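Lmo2445 protein (Listeria monocytogenes EGD-e, PDB 5HZL) is a secreted, calcium-binding internalin-like protein of unknown function, built around leucine-rich repeats that may, as in other internalins, recognise a partner. Local coordinates at residues D173-N178 / E187-S192. Sequence-based numbering, arbitrary orientation.
Sequences DSLILN and EDIFLS. With CA (calcium ion), chain D; CA (calcium ion), chain F.
L175 meets I189 and F190 in the apolar interior of the leucine-rich-repeat solenoid, between strand 174-176 of its parallel sheet and the short helix 187-191. L175 on the strand and L177 just after it both direct CB toward the helix, in the alternation of the LxL signature, while CB of I176 points away. From CB, the L175 chain runs on to CG, held anti to the backbone N (chi1 179°), and forks there. CD1 lies 4.2 Å from CG of L177, and CD2 also lies beside L177, close to its CD1. CD2 reaches the helix as well, where it comes 4.0 Å from CG2 of I189, the two side chains crossing at a slant; the same methyl lies 4.3 Å from CE1 of F190. The phenyl ring leans back toward the strand from a CB that does not aim at it, and its CZ approaches CD1 of L177 to 4.3 Å. Both leucine methyls, CD2 of L175 and CD1 of L177, approach the ring obliquely. W166 also packs on L177, and F231 on F190. S192 OG donates to O of I189 (2.8 Å), from above the carbonyl plane. Calcium ions lie beyond this apolar patch: OE2 of E187 shares one with E163, while OD1 of D173 binds another at 2.6 Å, together with the backbone O of Q194.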
loop_
_atom_site.group_PDB
_atom_site.type_symbol
_atom_site.label_atom_id
_atom_site.label_comp_id
_atom_site.label_asym_id
_atom_site.label_seq_id
_atom_site.Cartn_x
_atom_site.Cartn_y
_atom_site.Cartn_z
ATOM N N ASP A 173 -12.373 -3.543 -10.562
ATOM C CA ASP A 173 -12.019 -4.235 -11.798
ATOM C C ASP A 173 -10.515 -4.310 -12.055
ATOM O O ASP A 173 -10.088 -5.034 -12.961
ATOM C CB ASP A 173 -12.677 -3.512 -12.978
ATOM C CG ASP A 173 -12.673 -4.339 -14.251
ATOM O OD1 ASP A 173 -13.170 -5.497 -14.224
ATOM O OD2 ASP A 173 -12.213 -3.817 -15.284
ATOM N N SER A 174 -9.721 -3.557 -11.296
ATOM C CA SER A 174 -8.266 -3.572 -11.460
ATOM C C SER A 174 -7.584 -3.451 -10.097
ATOM O O SER A 174 -7.852 -2.516 -9.353
ATOM C CB SER A 174 -7.817 -2.453 -12.395
ATOM O OG SER A 174 -6.421 -2.528 -12.637
ATOM N N LEU A 175 -6.705 -4.402 -9.787
ATOM C CA LEU A 175 -5.990 -4.428 -8.509
ATOM C C LEU A 175 -4.527 -4.767 -8.776
ATOM O O LEU A 175 -4.200 -5.919 -9.035
ATOM C CB LEU A 175 -6.640 -5.463 -7.576
ATOM C CG LEU A 175 -6.034 -5.682 -6.191
ATOM C CD1 LEU A 175 -6.103 -4.399 -5.387
ATOM C CD2 LEU A 175 -6.757 -6.809 -5.475
ATOM N N ILE A 176 -3.655 -3.764 -8.698
ATOM C CA ILE A 176 -2.227 -3.939 -8.967
ATOM C C ILE A 176 -1.476 -4.018 -7.637
ATOM O O ILE A 176 -1.479 -3.052 -6.871
ATOM C CB ILE A 176 -1.660 -2.761 -9.802
ATOM C CG1 ILE A 176 -2.634 -2.293 -10.911
ATOM C CG2 ILE A 176 -0.272 -3.100 -10.340
ATOM C CD1 ILE A 176 -3.036 -3.326 -11.934
ATOM N N LEU A 177 -0.834 -5.161 -7.377
ATOM C CA LEU A 177 -0.089 -5.394 -6.129
ATOM C C LEU A 177 1.314 -5.988 -6.292
ATOM O O LEU A 177 1.868 -6.500 -5.317
ATOM C CB LEU A 177 -0.900 -6.344 -5.244
ATOM C CG LEU A 177 -2.240 -5.867 -4.708
ATOM C CD1 LEU A 177 -2.977 -7.010 -4.034
ATOM C CD2 LEU A 177 -2.021 -4.731 -3.732
ATOM N N ASN A 178 1.895 -5.939 -7.491
ATOM C CA ASN A 178 3.247 -6.482 -7.650
ATOM C C ASN A 178 4.296 -5.695 -6.868
ATOM O O ASN A 178 4.043 -4.579 -6.448
ATOM C CB ASN A 178 3.674 -6.601 -9.126
ATOM C CG ASN A 178 3.543 -5.298 -9.902
ATOM O OD1 ASN A 178 2.470 -4.705 -9.950
ATOM N ND2 ASN A 178 4.611 -4.882 -10.566
ATOM N N GLU A 187 -6.693 -14.489 -1.726
ATOM C CA GLU A 187 -7.349 -15.462 -2.601
ATOM C C GLU A 187 -8.736 -15.148 -3.126
ATOM O O GLU A 187 -8.957 -15.219 -4.330
ATOM C CB GLU A 187 -7.396 -16.847 -1.951
ATOM C CG GLU A 187 -6.037 -17.493 -1.810
ATOM C CD GLU A 187 -6.126 -18.940 -1.382
ATOM O OE1 GLU A 187 -5.190 -19.691 -1.721
ATOM O OE2 GLU A 187 -7.132 -19.338 -0.736
ATOM N N ASP A 188 -9.662 -14.820 -2.232
ATOM C CA ASP A 188 -11.042 -14.555 -2.646
ATOM C C ASP A 188 -11.183 -13.629 -3.847
ATOM O O ASP A 188 -11.817 -14.001 -4.840
ATOM C CB ASP A 188 -11.893 -13.999 -1.494
ATOM C CG ASP A 188 -12.124 -15.002 -0.371
ATOM O OD1 ASP A 188 -11.410 -16.017 -0.268
ATOM O OD2 ASP A 188 -13.049 -14.748 0.426
ATOM N N ILE A 189 -10.573 -12.447 -3.759
ATOM C CA ILE A 189 -10.671 -11.453 -4.826
ATOM C C ILE A 189 -10.079 -11.942 -6.155
ATOM O O ILE A 189 -10.675 -11.686 -7.207
ATOM C CB ILE A 189 -10.102 -10.073 -4.391
ATOM C CG1 ILE A 189 -10.565 -8.952 -5.331
ATOM C CG2 ILE A 189 -8.590 -10.110 -4.238
ATOM C CD1 ILE A 189 -12.071 -8.753 -5.362
ATOM N N PHE A 190 -8.941 -12.645 -6.131
ATOM C CA PHE A 190 -8.377 -13.153 -7.387
ATOM C C PHE A 190 -9.198 -14.291 -7.992
ATOM O O PHE A 190 -9.268 -14.415 -9.213
ATOM C CB PHE A 190 -6.916 -13.593 -7.268
ATOM C CG PHE A 190 -5.961 -12.484 -6.944
ATOM C CD1 PHE A 190 -5.980 -11.288 -7.657
ATOM C CD2 PHE A 190 -4.971 -12.668 -6.007
ATOM C CE1 PHE A 190 -5.086 -10.269 -7.374
ATOM C CE2 PHE A 190 -4.064 -11.654 -5.730
ATOM C CZ PHE A 190 -4.120 -10.451 -6.414
ATOM N N LEU A 191 -9.818 -15.107 -7.143
ATOM C CA LEU A 191 -10.638 -16.239 -7.597
ATOM C C LEU A 191 -12.084 -15.889 -7.938
ATOM O O LEU A 191 -12.768 -16.696 -8.564
ATOM C CB LEU A 191 -10.634 -17.358 -6.551
ATOM C CG LEU A 191 -9.274 -17.968 -6.206
ATOM C CD1 LEU A 191 -9.467 -19.015 -5.118
ATOM C CD2 LEU A 191 -8.593 -18.568 -7.429
ATOM N N SER A 192 -12.552 -14.713 -7.531
ATOM C CA SER A 192 -13.932 -14.297 -7.813
ATOM C C SER A 192 -14.177 -13.968 -9.281
ATOM O O SER A 192 -15.318 -13.934 -9.713
ATOM C CB SER A 192 -14.281 -13.052 -7.000
ATOM O OG SER A 192 -13.448 -11.965 -7.383
HETATM CA CA CA D . -7.167 -21.362 0.830
HETATM CA CA CA F . -15.274 -7.014 -14.102
#